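Leucine-rich repeat protein TpLRR (PDB 6MLX) is of unknown function but forms a leucine-rich repeat solenoid of the BspA type, and is probably secreted into the periplasm. Local coordinates at residues C56-S66 / G78-P88; R155-L163 / G178-F186. All coordinates share one frame; numbering follows the deposited sequence.

Contact 1 of 2, residues C56-S66 / G78-P88; sequences CVSLVRVSLPS and GCTKLARIELP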
ATOM      1  N   CYS A  56      -5.441  -4.724 -14.647  1.00 30.44           N
ATOM      2  CA  CYS A  56      -6.161  -6.003 -14.658  1.00 30.64           C
ATOM      3  C   CYS A  56      -7.521  -5.818 -13.988  1.00 30.81           C
ATOM      4  O   CYS A  56      -7.766  -6.252 -12.858  1.00 30.97           O
ATOM      5  CB  CYS A  56      -5.348  -7.097 -13.981  1.00 30.71           C
ATOM      6  SG  CYS A  56      -3.865  -7.574 -14.903  1.00 30.65           S
ATOM      7  N   VAL A  57      -8.435  -5.176 -14.725  1.00 30.77           N
ATOM      8  CA  VAL A  57      -9.744  -4.818 -14.184  1.00 30.94           C
ATOM      9  C   VAL A  57     -10.604  -6.020 -13.829  1.00 31.13           C
ATOM     10  O   VAL A  57     -11.635  -5.855 -13.168  1.00 31.35           O
ATOM     11  CB  VAL A  57     -10.531  -3.925 -15.166  1.00 30.78           C
ATOM     12  CG1 VAL A  57      -9.858  -2.569 -15.322  1.00 30.59           C
ATOM     13  CG2 VAL A  57     -10.701  -4.626 -16.520  1.00 30.63           C
ATOM     14  N   SER A  58     -10.213  -7.224 -14.245  1.00 31.52           N
ATOM     15  CA  SER A  58     -10.987  -8.417 -13.932  1.00 31.63           C
ATOM     16  C   SER A  58     -10.786  -8.911 -12.505  1.00 31.87           C
ATOM     17  O   SER A  58     -11.644  -9.633 -11.989  1.00 31.93           O
ATOM     18  CB  SER A  58     -10.603  -9.538 -14.891  1.00 31.66           C
ATOM     19  OG  SER A  58      -9.238  -9.874 -14.699  1.00 31.60           O
ATOM     20  N   LEU A  59      -9.670  -8.565 -11.867  1.00 31.68           N
ATOM     21  CA  LEU A  59      -9.293  -9.194 -10.609  1.00 31.75           C
ATOM     22  C   LEU A  59     -10.141  -8.677  -9.457  1.00 31.80           C
ATOM     23  O   LEU A  59     -10.374  -7.470  -9.334  1.00 31.84           O
ATOM     24  CB  LEU A  59      -7.807  -8.964 -10.331  1.00 31.67           C
ATOM     25  CG  LEU A  59      -6.956  -9.998 -11.064  1.00 31.67           C
ATOM     26  CD1 LEU A  59      -5.489  -9.615 -11.085  1.00 31.58           C
ATOM     27  CD2 LEU A  59      -7.154 -11.351 -10.400  1.00 31.80           C
ATOM     28  N   VAL A  60     -10.611  -9.611  -8.629  1.00 31.65           N
ATOM     29  CA  VAL A  60     -11.328  -9.306  -7.401  1.00 31.82           C
ATOM     30  C   VAL A  60     -10.503  -9.669  -6.170  1.00 31.86           C
ATOM     31  O   VAL A  60     -10.540  -8.962  -5.160  1.00 31.95           O
ATOM     32  CB  VAL A  60     -12.692 -10.035  -7.394  1.00 31.99           C
ATOM     33  CG1 VAL A  60     -13.426  -9.876  -6.053  1.00 32.18           C
ATOM     34  CG2 VAL A  60     -13.559  -9.530  -8.539  1.00 31.88           C
ATOM     35  N   ARG A  61      -9.740 -10.760  -6.246  1.00 32.11           N
ATOM     36  CA  ARG A  61      -8.929 -11.238  -5.136  1.00 32.13           C
ATOM     37  C   ARG A  61      -7.581 -11.698  -5.668  1.00 32.06           C
ATOM     38  O   ARG A  61      -7.503 -12.364  -6.707  1.00 31.98           O
ATOM     39  CB  ARG A  61      -9.605 -12.404  -4.387  1.00 32.33           C
ATOM     40  CG  ARG A  61     -11.051 -12.198  -3.992  1.00 32.57           C
ATOM     41  CD  ARG A  61     -11.776 -13.546  -3.970  1.00 32.83           C
ATOM     42  NE  ARG A  61     -13.210 -13.411  -4.207  1.00 33.07           N
ATOM     43  CZ  ARG A  61     -13.843 -13.956  -5.248  1.00 33.04           C
ATOM     44  NH1 ARG A  61     -13.163 -14.679  -6.141  1.00 32.81           N
ATOM     45  NH2 ARG A  61     -15.156 -13.780  -5.396  1.00 33.08           N
ATOM     46  N   VAL A  62      -6.521 -11.328  -4.953  1.00 31.75           N
ATOM     47  CA  VAL A  62      -5.158 -11.744  -5.253  1.00 31.62           C
ATOM     48  C   VAL A  62      -4.560 -12.297  -3.971  1.00 31.73           C
ATOM     49  O   VAL A  62      -4.714 -11.698  -2.899  1.00 31.78           O
ATOM     50  CB  VAL A  62      -4.311 -10.573  -5.787  1.00 31.54           C
ATOM     51  CG1 VAL A  62      -2.853 -10.987  -5.937  1.00 31.46           C
ATOM     52  CG2 VAL A  62      -4.863 -10.074  -7.114  1.00 31.43           C
ATOM     53  N   SER A  63      -3.895 -13.441  -4.064  1.00 31.89           N
ATOM     54  CA  SER A  63      -3.196 -14.015  -2.926  1.00 31.91           C
ATOM     55  C   SER A  63      -1.722 -14.118  -3.277  1.00 31.80           C
ATOM     56  O   SER A  63      -1.369 -14.681  -4.317  1.00 31.78           O
ATOM     57  CB  SER A  63      -3.779 -15.387  -2.561  1.00 31.96           C
ATOM     58  OG  SER A  63      -2.969 -16.058  -1.607  1.00 32.07           O
ATOM     59  N   LEU A  64      -0.870 -13.568  -2.420  1.00 31.25           N
ATOM     60  CA  LEU A  64       0.559 -13.671  -2.673  1.00 31.18           C
ATOM     61  C   LEU A  64       1.209 -14.638  -1.686  1.00 31.14           C
ATOM     62  O   LEU A  64       0.807 -14.693  -0.518  1.00 31.13           O
ATOM     63  CB  LEU A  64       1.237 -12.300  -2.565  1.00 31.07           C
ATOM     64  CG  LEU A  64       0.546 -11.200  -3.380  1.00 31.15           C
ATOM     65  CD1 LEU A  64       1.210  -9.836  -3.179  1.00 31.16           C
ATOM     66  CD2 LEU A  64       0.546 -11.572  -4.847  1.00 31.17           C
ATOM     67  N   PRO A  65       2.204 -15.405  -2.127  1.00 31.09           N
ATOM     68  CA  PRO A  65       2.881 -16.350  -1.229  1.00 31.00           C
ATOM     69  C   PRO A  65       3.877 -15.657  -0.315  1.00 30.85           C
ATOM     70  O   PRO A  65       4.434 -14.605  -0.642  1.00 30.72           O
ATOM     71  CB  PRO A  65       3.619 -17.275  -2.199  1.00 30.96           C
ATOM     72  CG  PRO A  65       3.951 -16.367  -3.364  1.00 30.90           C
ATOM     73  CD  PRO A  65       2.711 -15.501  -3.510  1.00 31.07           C
ATOM     74  N   SER A  66       4.140 -16.311   0.827  1.00 30.52           N
ATOM     75  CA  SER A  66       5.060 -15.766   1.830  1.00 30.39           C
ATOM     76  C   SER A  66       6.451 -15.474   1.279  1.00 30.30           C
ATOM     77  O   SER A  66       7.191 -14.671   1.869  1.00 30.16           O
ATOM     78  CB  SER A  66       5.142 -16.711   3.026  1.00 30.37           C
ATOM     79  OG  SER A  66       5.108 -18.059   2.590  1.00 30.55           O
ATOM     80  N   GLY A  78      -4.588   0.467 -11.390  1.00 29.33           N
ATOM     81  CA  GLY A  78      -5.737   0.274 -12.254  1.00 29.27           C
ATOM     82  C   GLY A  78      -6.513  -1.011 -12.053  1.00 29.52           C
ATOM     83  O   GLY A  78      -7.401  -1.310 -12.860  1.00 29.48           O
ATOM     84  N   CYS A  79      -6.225  -1.784 -11.005  1.00 29.78           N
ATOM     85  CA  CYS A  79      -7.024  -2.978 -10.727  1.00 30.02           C
ATOM     86  C   CYS A  79      -8.313  -2.556 -10.024  1.00 30.17           C
ATOM     87  O   CYS A  79      -8.522  -2.783  -8.831  1.00 30.40           O
ATOM     88  CB  CYS A  79      -6.231  -3.982  -9.908  1.00 30.11           C
ATOM     89  SG  CYS A  79      -4.894  -4.717 -10.854  1.00 29.98           S
ATOM     90  N   THR A  80      -9.216  -1.969 -10.818  1.00 30.21           N
ATOM     91  CA  THR A  80     -10.357  -1.247 -10.265  1.00 30.35           C
ATOM     92  C   THR A  80     -11.365  -2.149  -9.552  1.00 30.48           C
ATOM     93  O   THR A  80     -12.195  -1.645  -8.791  1.00 30.69           O
ATOM     94  CB  THR A  80     -11.042  -0.447 -11.381  1.00 30.29           C
ATOM     95  OG1 THR A  80     -11.453  -1.347 -12.406  1.00 30.29           O
ATOM     96  CG2 THR A  80     -10.073   0.567 -11.990  1.00 30.02           C
ATOM     97  N   LYS A  81     -11.314  -3.460  -9.741  1.00 30.77           N
ATOM     98  CA  LYS A  81     -12.222  -4.342  -9.025  1.00 30.96           C
ATOM     99  C   LYS A  81     -11.564  -5.037  -7.843  1.00 31.14           C
ATOM    100  O   LYS A  81     -12.247  -5.767  -7.113  1.00 31.19           O
ATOM    101  CB  LYS A  81     -12.814  -5.389  -9.980  1.00 31.07           C
ATOM    102  CG  LYS A  81     -13.686  -4.785 -11.086  1.00 30.96           C
ATOM    103  CD  LYS A  81     -14.591  -3.678 -10.559  1.00 31.13           C
ATOM    104  CE  LYS A  81     -15.787  -3.439 -11.504  1.00 31.15           C
ATOM    105  NZ  LYS A  81     -16.304  -2.041 -11.459  1.00 31.21           N
ATOM    106  N   LEU A  82     -10.265  -4.829  -7.628  1.00 30.70           N
ATOM    107  CA  LEU A  82      -9.556  -5.537  -6.567  1.00 30.77           C
ATOM    108  C   LEU A  82     -10.133  -5.187  -5.198  1.00 30.88           C
ATOM    109  O   LEU A  82     -10.044  -4.035  -4.754  1.00 30.90           O
ATOM    110  CB  LEU A  82      -8.057  -5.214  -6.638  1.00 30.65           C
ATOM    111  CG  LEU A  82      -7.104  -5.965  -5.707  1.00 30.63           C
ATOM    112  CD1 LEU A  82      -7.177  -7.468  -5.944  1.00 30.69           C
ATOM    113  CD2 LEU A  82      -5.687  -5.437  -5.900  1.00 30.51           C
ATOM    114  N   ALA A  83     -10.741  -6.179  -4.533  1.00 30.78           N
ATOM    115  CA  ALA A  83     -11.373  -6.004  -3.233  1.00 30.92           C
ATOM    116  C   ALA A  83     -10.583  -6.612  -2.082  1.00 30.98           C
ATOM    117  O   ALA A  83     -10.701  -6.140  -0.947  1.00 31.18           O
ATOM    118  CB  ALA A  83     -12.785  -6.613  -3.236  1.00 31.00           C
ATOM    119  N   ARG A  84      -9.812  -7.663  -2.330  1.00 31.06           N
ATOM    120  CA  ARG A  84      -8.986  -8.255  -1.292  1.00 31.08           C
ATOM    121  C   ARG A  84      -7.649  -8.650  -1.880  1.00 30.96           C
ATOM    122  O   ARG A  84      -7.575  -9.104  -3.021  1.00 30.85           O
ATOM    123  CB  ARG A  84      -9.631  -9.482  -0.665  1.00 31.13           C
ATOM    124  CG  ARG A  84     -10.768  -9.159   0.202  1.00 31.40           C
ATOM    125  CD  ARG A  84     -11.415 -10.443   0.658  1.00 31.49           C
ATOM    126  NE  ARG A  84     -12.435 -10.190   1.660  1.00 31.72           N
ATOM    127  CZ  ARG A  84     -12.164  -9.885   2.925  1.00 31.75           C
ATOM    128  NH1 ARG A  84     -10.896  -9.772   3.318  1.00 31.70           N
ATOM    129  NH2 ARG A  84     -13.155  -9.674   3.780  1.00 31.87           N
ATOM    130  N   ILE A  85      -6.595  -8.475  -1.091  1.00 31.26           N
ATOM    131  CA  ILE A  85      -5.285  -8.991  -1.449  1.00 31.13           C
ATOM    132  C   ILE A  85      -4.653  -9.533  -0.177  1.00 31.13           C
ATOM    133  O   ILE A  85      -4.562  -8.818   0.831  1.00 31.15           O
ATOM    134  CB  ILE A  85      -4.388  -7.931  -2.121  1.00 31.04           C
ATOM    135  CG1 ILE A  85      -2.992  -8.504  -2.385  1.00 30.94           C
ATOM    136  CG2 ILE A  85      -4.324  -6.642  -1.292  1.00 31.04           C
ATOM    137  CD1 ILE A  85      -2.167  -7.720  -3.413  1.00 30.71           C
ATOM    138  N   GLU A  86      -4.250 -10.798  -0.205  1.00 31.25           N
ATOM    139  CA  GLU A  86      -3.632 -11.443   0.942  1.00 31.30           C
ATOM    140  C   GLU A  86      -2.145 -11.132   0.888  1.00 31.27           C
ATOM    141  O   GLU A  86      -1.430 -11.612  -0.003  1.00 31.12           O
ATOM    142  CB  GLU A  86      -3.884 -12.948   0.936  1.00 31.33           C
ATOM    143  CG  GLU A  86      -5.344 -13.361   1.191  1.00 31.64           C
ATOM    144  CD  GLU A  86      -5.971 -12.663   2.397  1.00 31.86           C
ATOM    145  OE1 GLU A  86      -5.329 -12.668   3.485  1.00 31.88           O
ATOM    146  OE2 GLU A  86      -7.119 -12.160   2.272  1.00 31.95           O
ATOM    147  N   LEU A  87      -1.693 -10.318   1.813  1.00 30.92           N
ATOM    148  CA  LEU A  87      -0.273 -10.067   1.645  1.00 30.82           C
ATOM    149  C   LEU A  87       0.521 -11.101   2.429  1.00 30.76           C
ATOM    150  O   LEU A  87       0.092 -11.541   3.503  1.00 30.85           O
ATOM    151  CB  LEU A  87       0.094  -8.666   2.114  1.00 30.70           C
ATOM    152  CG  LEU A  87      -0.610  -7.541   1.346  1.00 30.83           C
ATOM    153  CD1 LEU A  87      -0.201  -6.167   1.857  1.00 30.79           C
ATOM    154  CD2 LEU A  87      -0.323  -7.661  -0.146  1.00 30.87           C
ATOM    155  N   PRO A  88       1.673 -11.500   1.922  1.00 30.70           N
ATOM    156  CA  PRO A  88       2.476 -12.497   2.628  1.00 30.63           C
ATOM    157  C   PRO A  88       3.153 -11.908   3.857  1.00 30.45           C
ATOM    158  O   PRO A  88       3.431 -10.708   3.918  1.00 30.51           O
ATOM    159  CB  PRO A  88       3.514 -12.889   1.577  1.00 30.42           C
ATOM    160  CG  PRO A  88       3.704 -11.657   0.744  1.00 30.42           C
ATOM    161  CD  PRO A  88       2.328 -11.011   0.692  1.00 30.62           C
TER
HETATM  162  O   HOH W   1      -9.443  -5.286 -10.603  1.00 30.79           O

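Contact 2 of 2, residues R155-L163 / G178-F186; sequences RLPVGVKNL and GNLPEKVSF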
ATOM      1  N   ARG A 155      -3.646   4.089  11.938  1.00 29.23           N
ATOM      2  CA  ARG A 155      -2.724   3.938  13.055  1.00 29.23           C
ATOM      3  C   ARG A 155      -1.306   3.983  12.501  1.00 28.99           C
ATOM      4  O   ARG A 155      -0.955   3.195  11.616  1.00 29.08           O
ATOM      5  CB  ARG A 155      -2.961   2.642  13.828  1.00 29.13           C
ATOM      6  CG  ARG A 155      -2.031   2.466  15.057  1.00 29.02           C
ATOM      7  CD  ARG A 155      -2.097   1.029  15.613  1.00 28.96           C
ATOM      8  NE  ARG A 155      -3.461   0.646  15.978  1.00 29.16           N
ATOM      9  CZ  ARG A 155      -3.887  -0.610  16.117  1.00 29.14           C
ATOM     10  NH1 ARG A 155      -3.060  -1.634  15.923  1.00 28.95           N
ATOM     11  NH2 ARG A 155      -5.152  -0.841  16.438  1.00 29.45           N
ATOM     12  N   LEU A 156      -0.513   4.914  13.009  1.00 29.12           N
ATOM     13  CA  LEU A 156       0.855   5.100  12.565  1.00 28.90           C
ATOM     14  C   LEU A 156       1.793   4.115  13.262  1.00 28.65           C
ATOM     15  O   LEU A 156       1.483   3.610  14.346  1.00 28.53           O
ATOM     16  CB  LEU A 156       1.298   6.529  12.856  1.00 29.00           C
ATOM     17  CG  LEU A 156       0.543   7.640  12.120  1.00 29.23           C
ATOM     18  CD1 LEU A 156       0.850   8.968  12.780  1.00 29.27           C
ATOM     19  CD2 LEU A 156       0.938   7.665  10.662  1.00 29.11           C
ATOM     20  N   PRO A 157       2.954   3.832  12.661  1.00 28.65           N
ATOM     21  CA  PRO A 157       3.983   3.072  13.385  1.00 28.25           C
ATOM     22  C   PRO A 157       4.436   3.868  14.602  1.00 28.20           C
ATOM     23  O   PRO A 157       4.494   5.098  14.577  1.00 28.22           O
ATOM     24  CB  PRO A 157       5.118   2.928  12.358  1.00 28.08           C
ATOM     25  CG  PRO A 157       4.564   3.375  11.067  1.00 28.26           C
ATOM     26  CD  PRO A 157       3.463   4.337  11.377  1.00 28.58           C
ATOM     27  N   VAL A 158       4.776   3.156  15.673  1.00 28.25           N
ATOM     28  CA  VAL A 158       5.106   3.821  16.933  1.00 28.20           C
ATOM     29  C   VAL A 158       6.293   4.782  16.771  1.00 28.00           C
ATOM     30  O   VAL A 158       6.311   5.866  17.362  1.00 28.09           O
ATOM     31  CB  VAL A 158       5.346   2.770  18.042  1.00 28.02           C
ATOM     32  CG1 VAL A 158       6.731   2.200  17.961  1.00 27.58           C
ATOM     33  CG2 VAL A 158       5.114   3.371  19.398  1.00 27.92           C
ATOM     34  N   GLY A 159       7.282   4.431  15.965  1.00 27.94           N
ATOM     35  CA  GLY A 159       8.469   5.269  15.971  1.00 27.78           C
ATOM     36  C   GLY A 159       8.547   6.339  14.897  1.00 27.88           C
ATOM     37  O   GLY A 159       9.622   6.912  14.668  1.00 27.54           O
ATOM     38  N   VAL A 160       7.417   6.629  14.242  1.00 28.21           N
ATOM     39  CA  VAL A 160       7.450   7.389  12.993  1.00 28.36           C
ATOM     40  C   VAL A 160       8.061   8.764  13.219  1.00 28.21           C
ATOM     41  O   VAL A 160       7.685   9.494  14.142  1.00 28.32           O
ATOM     42  CB  VAL A 160       6.042   7.486  12.377  1.00 28.80           C
ATOM     43  CG1 VAL A 160       5.036   8.007  13.370  1.00 29.01           C
ATOM     44  CG2 VAL A 160       6.073   8.367  11.149  1.00 28.92           C
ATOM     45  N   LYS A 161       9.020   9.127  12.366  1.00 28.37           N
ATOM     46  CA  LYS A 161       9.754  10.369  12.555  1.00 28.14           C
ATOM     47  C   LYS A 161       9.250  11.531  11.702  1.00 28.28           C
ATOM     48  O   LYS A 161       9.415  12.686  12.104  1.00 28.21           O
ATOM     49  CB  LYS A 161      11.245  10.138  12.287  1.00 27.51           C
ATOM     50  CG  LYS A 161      11.791   9.056  13.178  1.00 27.40           C
ATOM     51  CD  LYS A 161      13.263   9.169  13.369  1.00 26.87           C
ATOM     52  CE  LYS A 161      13.981   8.354  12.360  1.00 26.38           C
ATOM     53  NZ  LYS A 161      15.245   7.908  13.005  1.00 26.08           N
ATOM     54  N   ASN A 162       8.624  11.261  10.561  1.00 27.72           N
ATOM     55  CA  ASN A 162       8.098  12.326   9.727  1.00 27.99           C
ATOM     56  C   ASN A 162       6.809  11.858   9.071  1.00 28.43           C
ATOM     57  O   ASN A 162       6.634  10.669   8.797  1.00 28.40           O
ATOM     58  CB  ASN A 162       9.094  12.724   8.635  1.00 27.57           C
ATOM     59  CG  ASN A 162       9.398  11.570   7.695  1.00 27.45           C
ATOM     60  OD1 ASN A 162       9.675  10.460   8.136  1.00 27.30           O
ATOM     61  ND2 ASN A 162       9.336  11.829   6.391  1.00 27.56           N
ATOM     62  N   LEU A 163       5.918  12.807   8.814  1.00 28.39           N
ATOM     63  CA  LEU A 163       4.768  12.590   7.944  1.00 28.75           C
ATOM     64  C   LEU A 163       5.073  13.286   6.616  1.00 28.74           C
ATOM     65  O   LEU A 163       5.150  14.518   6.554  1.00 28.78           O
ATOM     66  CB  LEU A 163       3.481  13.113   8.577  1.00 29.04           C
ATOM     67  CG  LEU A 163       3.135  12.481   9.929  1.00 29.18           C
ATOM     68  CD1 LEU A 163       1.835  13.041  10.450  1.00 29.45           C
ATOM     69  CD2 LEU A 163       3.045  10.974   9.813  1.00 29.04           C
ATOM     70  N   GLY A 178      -4.109   7.252  15.037  1.00 30.03           N
ATOM     71  CA  GLY A 178      -3.563   6.617  16.220  1.00 29.92           C
ATOM     72  C   GLY A 178      -2.046   6.588  16.219  1.00 29.72           C
ATOM     73  O   GLY A 178      -1.390   6.692  15.178  1.00 29.55           O
ATOM     74  N   ASN A 179      -1.479   6.459  17.425  1.00 30.06           N
ATOM     75  CA  ASN A 179      -0.027   6.395  17.578  1.00 29.82           C
ATOM     76  C   ASN A 179       0.639   7.662  17.076  1.00 29.79           C
ATOM     77  O   ASN A 179       1.694   7.610  16.447  1.00 29.62           O
ATOM     78  CB  ASN A 179       0.570   5.197  16.840  1.00 29.55           C
ATOM     79  CG  ASN A 179       0.728   4.025  17.714  1.00 29.36           C
ATOM     80  OD1 ASN A 179       0.511   4.122  18.911  1.00 29.50           O
ATOM     81  ND2 ASN A 179       1.127   2.899  17.138  1.00 29.13           N
ATOM     82  N   LEU A 180      -0.008   8.789  17.283  1.00 30.48           N
ATOM     83  CA  LEU A 180       0.628  10.049  16.947  1.00 30.48           C
ATOM     84  C   LEU A 180       1.763  10.279  17.935  1.00 30.28           C
ATOM     85  O   LEU A 180       1.552  10.156  19.146  1.00 30.27           O
ATOM     86  CB  LEU A 180      -0.386  11.181  16.999  1.00 30.95           C
ATOM     87  CG  LEU A 180      -0.018  12.507  16.344  1.00 31.03           C
ATOM     88  CD1 LEU A 180       0.449  12.331  14.902  1.00 30.92           C
ATOM     89  CD2 LEU A 180      -1.229  13.443  16.409  1.00 31.39           C
ATOM     90  N   PRO A 181       2.971  10.570  17.478  1.00 30.43           N
ATOM     91  CA  PRO A 181       4.122  10.585  18.388  1.00 30.06           C
ATOM     92  C   PRO A 181       4.167  11.830  19.262  1.00 30.22           C
ATOM     93  O   PRO A 181       3.441  12.810  19.076  1.00 30.57           O
ATOM     94  CB  PRO A 181       5.330  10.549  17.449  1.00 29.76           C
ATOM     95  CG  PRO A 181       4.771  10.208  16.090  1.00 30.00           C
ATOM     96  CD  PRO A 181       3.376  10.712  16.072  1.00 30.33           C
ATOM     97  N   GLU A 182       5.077  11.774  20.228  1.00 30.47           N
ATOM     98  CA  GLU A 182       5.369  12.924  21.063  1.00 30.46           C
ATOM     99  C   GLU A 182       6.176  13.972  20.313  1.00 30.44           C
ATOM    100  O   GLU A 182       6.196  15.142  20.712  1.00 30.62           O
ATOM    101  CB  GLU A 182       6.111  12.428  22.302  1.00 30.21           C
ATOM    102  CG  GLU A 182       5.508  11.124  22.844  1.00 30.13           C
ATOM    103  CD  GLU A 182       4.386  11.399  23.829  1.00 30.56           C
ATOM    104  OE1 GLU A 182       4.577  12.287  24.682  1.00 30.65           O
ATOM    105  OE2 GLU A 182       3.312  10.752  23.752  1.00 30.81           O
ATOM    106  N   LYS A 183       6.832  13.577  19.228  1.00 30.00           N
ATOM    107  CA  LYS A 183       7.604  14.496  18.413  1.00 29.87           C
ATOM    108  C   LYS A 183       7.690  13.912  17.011  1.00 29.66           C
ATOM    109  O   LYS A 183       7.943  12.717  16.846  1.00 29.54           O
ATOM    110  CB  LYS A 183       8.998  14.713  19.019  1.00 29.40           C
ATOM    111  CG  LYS A 183      10.105  14.944  18.015  1.00 28.94           C
ATOM    112  CD  LYS A 183      11.395  15.329  18.741  1.00 28.60           C
ATOM    113  CE  LYS A 183      12.029  14.098  19.423  1.00 28.35           C
ATOM    114  NZ  LYS A 183      12.783  13.201  18.457  1.00 28.11           N
ATOM    115  N   VAL A 184       7.452  14.748  16.005  1.00 29.31           N
ATOM    116  CA  VAL A 184       7.429  14.305  14.619  1.00 29.20           C
ATOM    117  C   VAL A 184       7.634  15.540  13.753  1.00 29.12           C
ATOM    118  O   VAL A 184       7.386  16.667  14.193  1.00 29.28           O
ATOM    119  CB  VAL A 184       6.096  13.573  14.305  1.00 29.64           C
ATOM    120  CG1 VAL A 184       4.951  14.586  14.225  1.00 30.06           C
ATOM    121  CG2 VAL A 184       6.195  12.728  13.028  1.00 29.48           C
ATOM    122  N   SER A 185       8.128  15.333  12.533  1.00 28.64           N
ATOM    123  CA  SER A 185       8.304  16.396  11.552  1.00 28.64           C
ATOM    124  C   SER A 185       7.260  16.268  10.455  1.00 29.09           C
ATOM    125  O   SER A 185       6.877  15.164  10.070  1.00 29.17           O
ATOM    126  CB  SER A 185       9.695  16.349  10.914  1.00 28.00           C
ATOM    127  OG  SER A 185      10.700  16.587  11.875  1.00 27.58           O
ATOM    128  N   PHE A 186       6.831  17.402   9.924  1.00 28.99           N
ATOM    129  CA  PHE A 186       5.780  17.421   8.924  1.00 29.44           C
ATOM    130  C   PHE A 186       6.317  17.912   7.588  1.00 29.35           C
ATOM    131  O   PHE A 186       6.971  18.954   7.515  1.00 29.26           O
ATOM    132  CB  PHE A 186       4.612  18.298   9.375  1.00 29.88           C
ATOM    133  CG  PHE A 186       3.975  17.852  10.670  1.00 30.01           C
ATOM    134  CD1 PHE A 186       4.415  18.348  11.881  1.00 29.97           C
ATOM    135  CD2 PHE A 186       2.923  16.952  10.669  1.00 30.25           C
ATOM    136  CE1 PHE A 186       3.821  17.952  13.075  1.00 30.17           C
ATOM    137  CE2 PHE A 186       2.324  16.549  11.859  1.00 30.35           C
ATOM    138  CZ  PHE A 186       2.767  17.059  13.059  1.00 30.32           C
TER
HETATM  139  O   HOH W   2       4.250   7.032  18.259  1.00 29.19           O
HETATM  140  O   HOH W   3       9.191  10.477  16.471  1.00 28.84           O

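Contact 1 of 2, residues C56-S66 / G78-P88
Leu64 of residues 56-66 and Ile85, Leu87 and Pro88 of residues 78-88 show how a leucine-rich repeat stacks on the next. Beginning at the backbone, Leu64 CB lies 3.7 Å from Pro88 CD. Its CG passes close to Glu86 O, and CD1 at the tip touches two methyls, Ile85 CD1 and Leu87 CD2, both 4.0 Å away. A first torsion of -50°, with CG beside the backbone N, sends the branch along this route; it runs parallel to Leu87 but obliquely to Ile85. Val62 widens the apolar layer: its CG2 meets Leu82 CD1 at 3.7 Å with the two side chains crossing at about a right angle, whereas it lies alongside Ile85.

Behind these contacts strands 61-63 and 84-86 run parallel, their directions only 5° apart. Val60 O is gripped by two donors, Ala83 N at 2.9 Å and Arg84 N. The parallel pairing continues with Val62 N to Arg84 O, Glu86 N to Val62 O, and Leu64 N to Glu86 O. Between the type I turns Cys56-Leu59 and Cys79-Leu82 a water bridges the two segments: it donates to Cys56 O and to Leu59 O (2.7 Å) and accepts from Lys81 N (2.8 Å), satisfying three backbone atoms at once.

Arg61, Ser63, Arg84 and Glu86 occupy the other sheet face, with both arginine ends and the Glu86 end leading away from the partner strand. Strand 61-63 is the middle member of a three-stranded parallel sheet, flanked by 33-35 and 84-86, and bonds through its backbone to Val34 too. Inside the coil, Leu59 rests on Phe53 and Val34, while Cys56 and Leu59 reach strand 22-27.

Contact 2 of 2, residues R155-L163 / G178-F186
Gly178 starts the second segment, its O accepting a hydrogen bond from Leu156 N at 2.9 Å. Asn179 follows with a positive phi (61°), and its CB points back at the neighbouring coil; there ND2 donates to Leu156 O at 2.9 Å, almost straight on to the carbonyl and within its own amide plane. Leu180 then turns inward alongside Leu156, methyl to methyl, and packs against helix 199-207. At Pro181 the ring carbon CG presses on Val160 CG1 (3.5 Å), the two side chains crossing at about a right angle. Lys183 O and Val160 O are joined by a water donating to both. Val184 sends CG2, anti to its backbone N, to 3.4 Å from Lys161 O, and Ser185 completes the pairing: its N donates to Lys161 O and its O accepts Leu163 N at 2.8 Å. Phe186 closes the segment, its CE2 3.8 Å from Leu163 CD1 and its ring edge-to-face with Tyr210.

Three of the four direct hydrogen bonds are purely backbone, so most of the direct polar pairing is between main chains, with apolar side chains filling in beside it; the Asn179 amide is the exception, joining two coils just past strands 153-155 and 176-178.

Contact 1 is complete before contact 2 begins, and the two lie on opposite sides of the chain's centre, about 29 Å apart between centres and about 14 Å between nearest atoms, without touching. They share no sheet: contact 1 belongs to the three-stranded parallel sheet 33-35, 61-63 and 84-86, whereas contact 2 runs from the ends of strands 153-155 and 176-178 to the two-stranded pair 162-163 and 185-186. In both, consecutive coils stack in parallel, as a repeat solenoid requires. Contact 1 represents this stacking near the N-terminal part of the array; contact 2 represents it close to the C-terminal end, where helix 199-207 packs against the last coil.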